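Local coordinates for protein meta cleavage compound hydrolase (Janthinobacterium, PDB 1J1I) that hydrolyses a carbon-carbon bond of the meta-cleavage compound formed during carbazole degradation, yielding anthranilate, as a serine hydrolase of the alpha/beta-hydrolase fold, at residues Lys168-Asp173 with Asp233-Val238; Val227-Asp232 with Glu239-Phe244. All coordinates share one frame; numbering follows the deposited sequence.

Contact 1: Lys168-Asp173 with Asp233-Val238; sequences KALTND and DKVVPV
The apolar part of this contact is a single methyl pair: CD2 of L170 meets CG2 of V235 at 3.5 Å, the two branched side chains running obliquely to each other. The CB bond of V235 is directed at segment 168-173, and with chi1 at -178° CG2 stands anti to the carbonyl carbon, from where it reaches CD2 of L170. L170 also packs on W262, and its backbone is hydrogen-bonded to that of H261.

The polar link between the segments runs through water. One molecule accepts from the backbone N of K234 at 2.9 Å and gives a weak, longer bond to the carbonyl O of A169. The same carbonyl has the aliphatic part of K234 lying beside it, CD of K234 being 3.7 Å from O of A169. Extended beyond CG, the lysine carries its ammonium along beside the A169 carbonyl, and NZ of K234 stays 5.1 Å from OD1 of D173, too far for a salt bridge, though the opposite charges may attract weakly.

The loop 233-238 follows strand 225-230 and bears D233, probably the acid of the Ser-His-Asp catalytic triad of the alpha/beta-hydrolase fold, with S114 and H261 as the likely other members. Within this loop the hydrogen bonds converge on OD1 of D233. The N of V235 approaches it at 2.9 Å nearly end-on to the C-O bond, closing an Asx turn, while the N of V236 comes from above the carboxylate plane at 2.8 Å in a much straighter bond (166°). This double grip helps fix the rotation of the carboxylate, whose other oxygen, OD2, is hydrogen-bonded to ND1 of H261.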
ATOM      1  N   LYS A 168     -11.576  16.158  15.515  1.00 32.05           N
ATOM      2  CA  LYS A 168     -12.305  14.918  15.758  1.00 35.67           C
ATOM      3  C   LYS A 168     -13.088  14.513  14.511  1.00 35.53           C
ATOM      4  O   LYS A 168     -13.148  13.338  14.157  1.00 37.67           O
ATOM      5  CB  LYS A 168     -13.283  15.083  16.929  1.00 39.21           C
ATOM      6  CG  LYS A 168     -12.630  15.213  18.290  1.00 46.79           C
ATOM      7  CD  LYS A 168     -13.681  15.189  19.392  1.00 53.64           C
ATOM      8  CE  LYS A 168     -13.046  15.279  20.772  1.00 56.66           C
ATOM      9  NZ  LYS A 168     -14.067  15.255  21.857  1.00 57.01           N
ATOM     10  N   ALA A 169     -13.681  15.497  13.846  1.00 34.13           N
ATOM     11  CA  ALA A 169     -14.469  15.243  12.646  1.00 37.59           C
ATOM     12  C   ALA A 169     -13.658  14.691  11.473  1.00 41.14           C
ATOM     13  O   ALA A 169     -14.135  13.823  10.741  1.00 38.44           O
ATOM     14  CB  ALA A 169     -15.182  16.520  12.222  1.00 39.20           C
ATOM     15  N   LEU A 170     -12.434  15.188  11.305  1.00 35.79           N
ATOM     16  CA  LEU A 170     -11.572  14.770  10.198  1.00 34.60           C
ATOM     17  C   LEU A 170     -10.706  13.543  10.461  1.00 33.83           C
ATOM     18  O   LEU A 170      -9.977  13.092   9.571  1.00 30.90           O
ATOM     19  CB  LEU A 170     -10.652  15.923   9.791  1.00 34.52           C
ATOM     20  CG  LEU A 170     -11.299  17.268   9.465  1.00 40.72           C
ATOM     21  CD1 LEU A 170     -10.241  18.193   8.886  1.00 41.41           C
ATOM     22  CD2 LEU A 170     -12.430  17.080   8.475  1.00 42.91           C
ATOM     23  N   THR A 171     -10.776  13.011  11.676  1.00 29.97           N
ATOM     24  CA  THR A 171      -9.978  11.849  12.047  1.00 29.62           C
ATOM     25  C   THR A 171     -10.846  10.631  12.368  1.00 28.82           C
ATOM     26  O   THR A 171     -12.053  10.759  12.570  1.00 32.17           O
ATOM     27  CB  THR A 171      -9.085  12.173  13.265  1.00 31.11           C
ATOM     28  OG1 THR A 171      -9.897  12.667  14.339  1.00 28.79           O
ATOM     29  CG2 THR A 171      -8.048  13.227  12.898  1.00 24.79           C
ATOM     30  N   ASN A 172     -10.225   9.454  12.405  1.00 29.46           N
ATOM     31  CA  ASN A 172     -10.944   8.216  12.701  1.00 31.37           C
ATOM     32  C   ASN A 172     -11.436   8.230  14.150  1.00 34.06           C
ATOM     33  O   ASN A 172     -10.838   8.879  15.011  1.00 29.98           O
ATOM     34  CB  ASN A 172     -10.038   7.002  12.456  1.00 27.86           C
ATOM     35  CG  ASN A 172      -9.007   6.803  13.550  1.00 31.33           C
ATOM     36  OD1 ASN A 172      -9.298   6.224  14.597  1.00 32.44           O
ATOM     37  ND2 ASN A 172      -7.794   7.288  13.315  1.00 24.33           N
ATOM     38  N   ASP A 173     -12.518   7.504  14.411  1.00 35.88           N
ATOM     39  CA  ASP A 173     -13.117   7.456  15.744  1.00 38.76           C
ATOM     40  C   ASP A 173     -12.177   7.063  16.877  1.00 35.37           C
ATOM     41  O   ASP A 173     -12.494   7.274  18.045  1.00 38.96           O
ATOM     42  CB  ASP A 173     -14.326   6.513  15.747  1.00 42.88           C
ATOM     43  CG  ASP A 173     -15.334   6.846  14.662  1.00 44.34           C
ATOM     44  OD1 ASP A 173     -15.528   8.045  14.367  1.00 45.78           O
ATOM     45  OD2 ASP A 173     -15.946   5.907  14.110  1.00 51.63           O
ATOM     46  N   ASP A 233     -12.146   8.409   5.475  1.00 26.09           N
ATOM     47  CA  ASP A 233     -11.993   9.831   5.168  1.00 23.43           C
ATOM     48  C   ASP A 233     -13.352  10.401   4.753  1.00 28.16           C
ATOM     49  O   ASP A 233     -13.955   9.937   3.786  1.00 28.38           O
ATOM     50  CB  ASP A 233     -10.986  10.001   4.025  1.00 23.07           C
ATOM     51  CG  ASP A 233     -10.508  11.437   3.859  1.00 22.10           C
ATOM     52  OD1 ASP A 233     -11.303  12.367   4.107  1.00 26.34           O
ATOM     53  OD2 ASP A 233      -9.336  11.629   3.460  1.00 20.55           O
ATOM     54  N   LYS A 234     -13.832  11.403   5.486  1.00 29.42           N
ATOM     55  CA  LYS A 234     -15.121  12.025   5.183  1.00 32.12           C
ATOM     56  C   LYS A 234     -14.999  13.188   4.197  1.00 33.88           C
ATOM     57  O   LYS A 234     -15.978  13.562   3.551  1.00 35.06           O
ATOM     58  CB  LYS A 234     -15.788  12.521   6.471  1.00 35.64           C
ATOM     59  CG  LYS A 234     -16.157  11.416   7.445  1.00 43.26           C
ATOM     60  CD  LYS A 234     -16.686  11.988   8.753  1.00 48.07           C
ATOM     61  CE  LYS A 234     -17.013  10.884   9.749  1.00 49.99           C
ATOM     62  NZ  LYS A 234     -17.371  11.438  11.085  1.00 51.65           N
ATOM     63  N   VAL A 235     -13.801  13.757   4.092  1.00 31.50           N
ATOM     64  CA  VAL A 235     -13.552  14.874   3.182  1.00 30.94           C
ATOM     65  C   VAL A 235     -13.300  14.327   1.779  1.00 32.04           C
ATOM     66  O   VAL A 235     -13.935  14.747   0.815  1.00 30.14           O
ATOM     67  CB  VAL A 235     -12.327  15.703   3.634  1.00 32.48           C
ATOM     68  CG1 VAL A 235     -12.124  16.895   2.698  1.00 31.89           C
ATOM     69  CG2 VAL A 235     -12.520  16.175   5.068  1.00 35.73           C
ATOM     70  N   VAL A 236     -12.363  13.391   1.674  1.00 33.45           N
ATOM     71  CA  VAL A 236     -12.041  12.759   0.398  1.00 30.77           C
ATOM     72  C   VAL A 236     -12.408  11.282   0.499  1.00 25.58           C
ATOM     73  O   VAL A 236     -11.687  10.498   1.114  1.00 32.55           O
ATOM     74  CB  VAL A 236     -10.538  12.877   0.069  1.00 33.10           C
ATOM     75  CG1 VAL A 236     -10.210  12.074  -1.188  1.00 25.07           C
ATOM     76  CG2 VAL A 236     -10.163  14.335  -0.123  1.00 32.64           C
ATOM     77  N   PRO A 237     -13.539  10.884  -0.106  1.00 25.34           N
ATOM     78  CA  PRO A 237     -14.004   9.492  -0.080  1.00 28.62           C
ATOM     79  C   PRO A 237     -12.943   8.528  -0.600  1.00 31.40           C
ATOM     80  O   PRO A 237     -12.117   8.901  -1.434  1.00 26.49           O
ATOM     81  CB  PRO A 237     -15.238   9.519  -0.980  1.00 32.48           C
ATOM     82  CG  PRO A 237     -15.728  10.937  -0.850  1.00 38.75           C
ATOM     83  CD  PRO A 237     -14.446  11.723  -0.906  1.00 31.77           C
ATOM     84  N   VAL A 238     -12.973   7.289  -0.117  1.00 28.27           N
ATOM     85  CA  VAL A 238     -11.997   6.296  -0.550  1.00 30.14           C
ATOM     86  C   VAL A 238     -12.093   6.041  -2.055  1.00 28.05           C
ATOM     87  O   VAL A 238     -11.089   5.733  -2.702  1.00 29.15           O
ATOM     88  CB  VAL A 238     -12.167   4.956   0.223  1.00 31.43           C
ATOM     89  CG1 VAL A 238     -13.506   4.321  -0.100  1.00 35.43           C
ATOM     90  CG2 VAL A 238     -11.031   4.015  -0.122  1.00 30.43           C
TER
HETATM   91  O   HOH W   1     -12.782  11.999   8.175  1.00 24.03           O

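Contact 2: Val227-Asp232 with Glu239-Phe244; sequences VVQGKD and ETAYKF
A241 meets the strand with its methyl group, which lies against the base of the Q229 side chain: CB of A241 is 3.7 Å from CB of Q229 and nearly as close to its CG. The same methyl is 3.9 Å from CG1 of V227, so one small residue of the helix packs against both V227 and Q229, the two strand residues that point toward the helix. Nearly one turn further along the helix, CB of F244 sits 3.9 Å from CG2 of V227, and the two side chains cross at about a right angle. V227 thus divides its methyls, CG1 going chiefly to A241 and CG2 to F244.

Beyond the packing, Q229 turns its amide away from the apolar layer. Its CG is anti to the backbone N, and a bend at chi2 (65°) carries the amide on toward the C-terminal end of the strand, where NE2 of Q229 donates to O of G230 at 3.0 Å. That donor lies 18° from the carbonyl plane. NE2 also makes a weak hydrogen bond to OD2 of D233, the presumed catalytic acid, placing Q229 in the second shell of the active site. Cutting Q229 back to an alanine is likely to leave the G230 carbonyl without this donor and D233 without its weak bond, and to open a small gap where CG met the A241 methyl.

The segments 227-230 and 239-244 run nearly antiparallel (167°), their axes approaching to 8.6 Å, within a beta-alpha-beta unit completed by strand 251-256. V227 and Q229 hydrogen-bond through their backbones to that strand, while V228 bonds on the other edge to L136 of strand 131-137 and to G138. F244 rests on I218 of helix 215-218, and the Y242 ring stacks on Y242 of the second subunit.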
ATOM      1  N   VAL A 227      -0.628   6.852  -3.919  1.00 16.91           N
ATOM      2  CA  VAL A 227      -1.891   7.441  -3.487  1.00 15.80           C
ATOM      3  C   VAL A 227      -2.221   6.810  -2.134  1.00 21.18           C
ATOM      4  O   VAL A 227      -2.528   5.615  -2.060  1.00 18.04           O
ATOM      5  CB  VAL A 227      -3.035   7.138  -4.492  1.00 15.80           C
ATOM      6  CG1 VAL A 227      -4.333   7.777  -4.023  1.00 19.00           C
ATOM      7  CG2 VAL A 227      -2.663   7.659  -5.881  1.00 18.90           C
ATOM      8  N   VAL A 228      -2.121   7.603  -1.070  1.00 17.14           N
ATOM      9  CA  VAL A 228      -2.408   7.126   0.286  1.00 19.26           C
ATOM     10  C   VAL A 228      -3.805   7.593   0.649  1.00 20.80           C
ATOM     11  O   VAL A 228      -4.144   8.759   0.442  1.00 22.15           O
ATOM     12  CB  VAL A 228      -1.397   7.686   1.310  1.00 18.75           C
ATOM     13  CG1 VAL A 228      -1.735   7.180   2.708  1.00 20.14           C
ATOM     14  CG2 VAL A 228       0.017   7.273   0.926  1.00 22.76           C
ATOM     15  N   GLN A 229      -4.611   6.699   1.215  1.00 16.48           N
ATOM     16  CA  GLN A 229      -5.985   7.047   1.528  1.00 17.95           C
ATOM     17  C   GLN A 229      -6.578   6.345   2.743  1.00 22.71           C
ATOM     18  O   GLN A 229      -6.446   5.125   2.901  1.00 21.67           O
ATOM     19  CB  GLN A 229      -6.857   6.743   0.308  1.00 20.98           C
ATOM     20  CG  GLN A 229      -8.323   7.085   0.462  1.00 28.53           C
ATOM     21  CD  GLN A 229      -8.554   8.572   0.616  1.00 33.75           C
ATOM     22  OE1 GLN A 229      -7.978   9.382  -0.113  1.00 30.59           O
ATOM     23  NE2 GLN A 229      -9.409   8.941   1.561  1.00 28.53           N
ATOM     24  N   GLY A 230      -7.237   7.134   3.586  1.00 19.48           N
ATOM     25  CA  GLY A 230      -7.896   6.601   4.767  1.00 19.38           C
ATOM     26  C   GLY A 230      -9.254   6.089   4.323  1.00 18.56           C
ATOM     27  O   GLY A 230      -9.974   6.767   3.591  1.00 23.79           O
ATOM     28  N   LYS A 231      -9.606   4.884   4.751  1.00 20.59           N
ATOM     29  CA  LYS A 231     -10.875   4.288   4.367  1.00 22.96           C
ATOM     30  C   LYS A 231     -12.066   5.060   4.913  1.00 25.55           C
ATOM     31  O   LYS A 231     -13.134   5.074   4.301  1.00 26.79           O
ATOM     32  CB  LYS A 231     -10.935   2.828   4.845  1.00 24.44           C
ATOM     33  CG  LYS A 231     -11.143   1.823   3.721  1.00 32.34           C
ATOM     34  CD  LYS A 231     -11.360   0.402   4.234  1.00 27.00           C
ATOM     35  CE  LYS A 231     -10.061  -0.397   4.296  1.00 22.78           C
ATOM     36  NZ  LYS A 231     -10.303  -1.808   4.745  1.00 19.58           N
ATOM     37  N   ASP A 232     -11.874   5.713   6.055  1.00 21.73           N
ATOM     38  CA  ASP A 232     -12.945   6.463   6.701  1.00 26.54           C
ATOM     39  C   ASP A 232     -12.873   7.981   6.501  1.00 29.08           C
ATOM     40  O   ASP A 232     -13.468   8.743   7.260  1.00 28.27           O
ATOM     41  CB  ASP A 232     -12.947   6.131   8.191  1.00 28.93           C
ATOM     42  CG  ASP A 232     -12.888   4.635   8.445  1.00 26.43           C
ATOM     43  OD1 ASP A 232     -13.767   3.912   7.939  1.00 37.20           O
ATOM     44  OD2 ASP A 232     -11.964   4.183   9.145  1.00 29.89           O
ATOM     45  N   GLU A 239     -13.292   6.181  -2.618  1.00 28.05           N
ATOM     46  CA  GLU A 239     -13.479   5.973  -4.052  1.00 29.75           C
ATOM     47  C   GLU A 239     -12.568   6.913  -4.851  1.00 29.14           C
ATOM     48  O   GLU A 239     -12.172   6.597  -5.974  1.00 28.18           O
ATOM     49  CB  GLU A 239     -14.937   6.223  -4.454  1.00 37.17           C
ATOM     50  CG  GLU A 239     -15.955   5.243  -3.882  1.00 46.33           C
ATOM     51  CD  GLU A 239     -16.054   5.307  -2.368  1.00 46.38           C
ATOM     52  OE1 GLU A 239     -16.099   6.429  -1.820  1.00 43.35           O
ATOM     53  OE2 GLU A 239     -16.096   4.236  -1.728  1.00 54.06           O
ATOM     54  N   THR A 240     -12.247   8.066  -4.268  1.00 28.05           N
ATOM     55  CA  THR A 240     -11.380   9.056  -4.918  1.00 28.55           C
ATOM     56  C   THR A 240     -10.010   8.468  -5.213  1.00 27.13           C
ATOM     57  O   THR A 240      -9.402   8.770  -6.239  1.00 26.06           O
ATOM     58  CB  THR A 240     -11.134  10.295  -4.033  1.00 33.02           C
ATOM     59  OG1 THR A 240     -12.379  10.789  -3.531  1.00 34.81           O
ATOM     60  CG2 THR A 240     -10.444  11.396  -4.846  1.00 30.07           C
ATOM     61  N   ALA A 241      -9.513   7.653  -4.285  1.00 27.29           N
ATOM     62  CA  ALA A 241      -8.212   7.018  -4.453  1.00 24.98           C
ATOM     63  C   ALA A 241      -8.276   6.083  -5.653  1.00 24.16           C
ATOM     64  O   ALA A 241      -7.360   6.040  -6.480  1.00 24.51           O
ATOM     65  CB  ALA A 241      -7.842   6.235  -3.192  1.00 20.17           C
ATOM     66  N   TYR A 242      -9.371   5.335  -5.748  1.00 23.20           N
ATOM     67  CA  TYR A 242      -9.542   4.395  -6.844  1.00 21.38           C
ATOM     68  C   TYR A 242      -9.540   5.151  -8.171  1.00 23.34           C
ATOM     69  O   TYR A 242      -9.024   4.652  -9.172  1.00 23.24           O
ATOM     70  CB  TYR A 242     -10.845   3.601  -6.662  1.00 26.31           C
ATOM     71  CG  TYR A 242     -10.915   2.833  -5.346  1.00 25.50           C
ATOM     72  CD1 TYR A 242     -12.138   2.411  -4.827  1.00 32.46           C
ATOM     73  CD2 TYR A 242      -9.759   2.550  -4.614  1.00 23.06           C
ATOM     74  CE1 TYR A 242     -12.211   1.731  -3.605  1.00 28.43           C
ATOM     75  CE2 TYR A 242      -9.821   1.870  -3.391  1.00 27.60           C
ATOM     76  CZ  TYR A 242     -11.052   1.466  -2.895  1.00 27.22           C
ATOM     77  OH  TYR A 242     -11.125   0.798  -1.688  1.00 29.70           O
ATOM     78  N   LYS A 243     -10.104   6.357  -8.180  1.00 22.99           N
ATOM     79  CA  LYS A 243     -10.119   7.142  -9.407  1.00 21.97           C
ATOM     80  C   LYS A 243      -8.706   7.647  -9.721  1.00 19.25           C
ATOM     81  O   LYS A 243      -8.292   7.646 -10.879  1.00 19.35           O
ATOM     82  CB  LYS A 243     -11.098   8.314  -9.296  1.00 27.19           C
ATOM     83  CG  LYS A 243     -11.351   9.008 -10.627  1.00 34.16           C
ATOM     84  CD  LYS A 243     -12.448  10.061 -10.513  1.00 46.90           C
ATOM     85  CE  LYS A 243     -12.809  10.633 -11.879  1.00 46.99           C
ATOM     86  NZ  LYS A 243     -13.910  11.636 -11.787  1.00 50.07           N
ATOM     87  N   PHE A 244      -7.967   8.078  -8.699  1.00 19.11           N
ATOM     88  CA  PHE A 244      -6.590   8.537  -8.907  1.00 20.39           C
ATOM     89  C   PHE A 244      -5.775   7.384  -9.490  1.00 20.52           C
ATOM     90  O   PHE A 244      -4.956   7.575 -10.390  1.00 16.08           O
ATOM     91  CB  PHE A 244      -5.930   8.962  -7.590  1.00 20.28           C
ATOM     92  CG  PHE A 244      -6.185  10.391  -7.198  1.00 21.86           C
ATOM     93  CD1 PHE A 244      -6.791  10.690  -5.985  1.00 21.24           C
ATOM     94  CD2 PHE A 244      -5.790  11.440  -8.025  1.00 25.92           C
ATOM     95  CE1 PHE A 244      -7.005  12.016  -5.594  1.00 26.31           C
ATOM     96  CE2 PHE A 244      -5.999  12.770  -7.645  1.00 23.00           C
ATOM     97  CZ  PHE A 244      -6.607  13.057  -6.429  1.00 27.61           C
TER

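How the contacts relate
Contact 1 is a surface contact, small and partly bridged by water, whereas contact 2 is buried and purely apolar across its interface. Their segments alternate along the chain: strand 225-230 leads into the loop of contact 1, which runs on into helix 238-247 of contact 2. Contact 2 therefore packs together the strand and helix that flank the loop carrying the probable catalytic acid, while contact 1 brings the first half of that loop against the C-terminal part of helix 160-170. The two meet at Q229, whose CG lies 3.9 Å from CA of V238. Polar chemistry gathers at the loop, with methyl packing in the layer between sheet and helix.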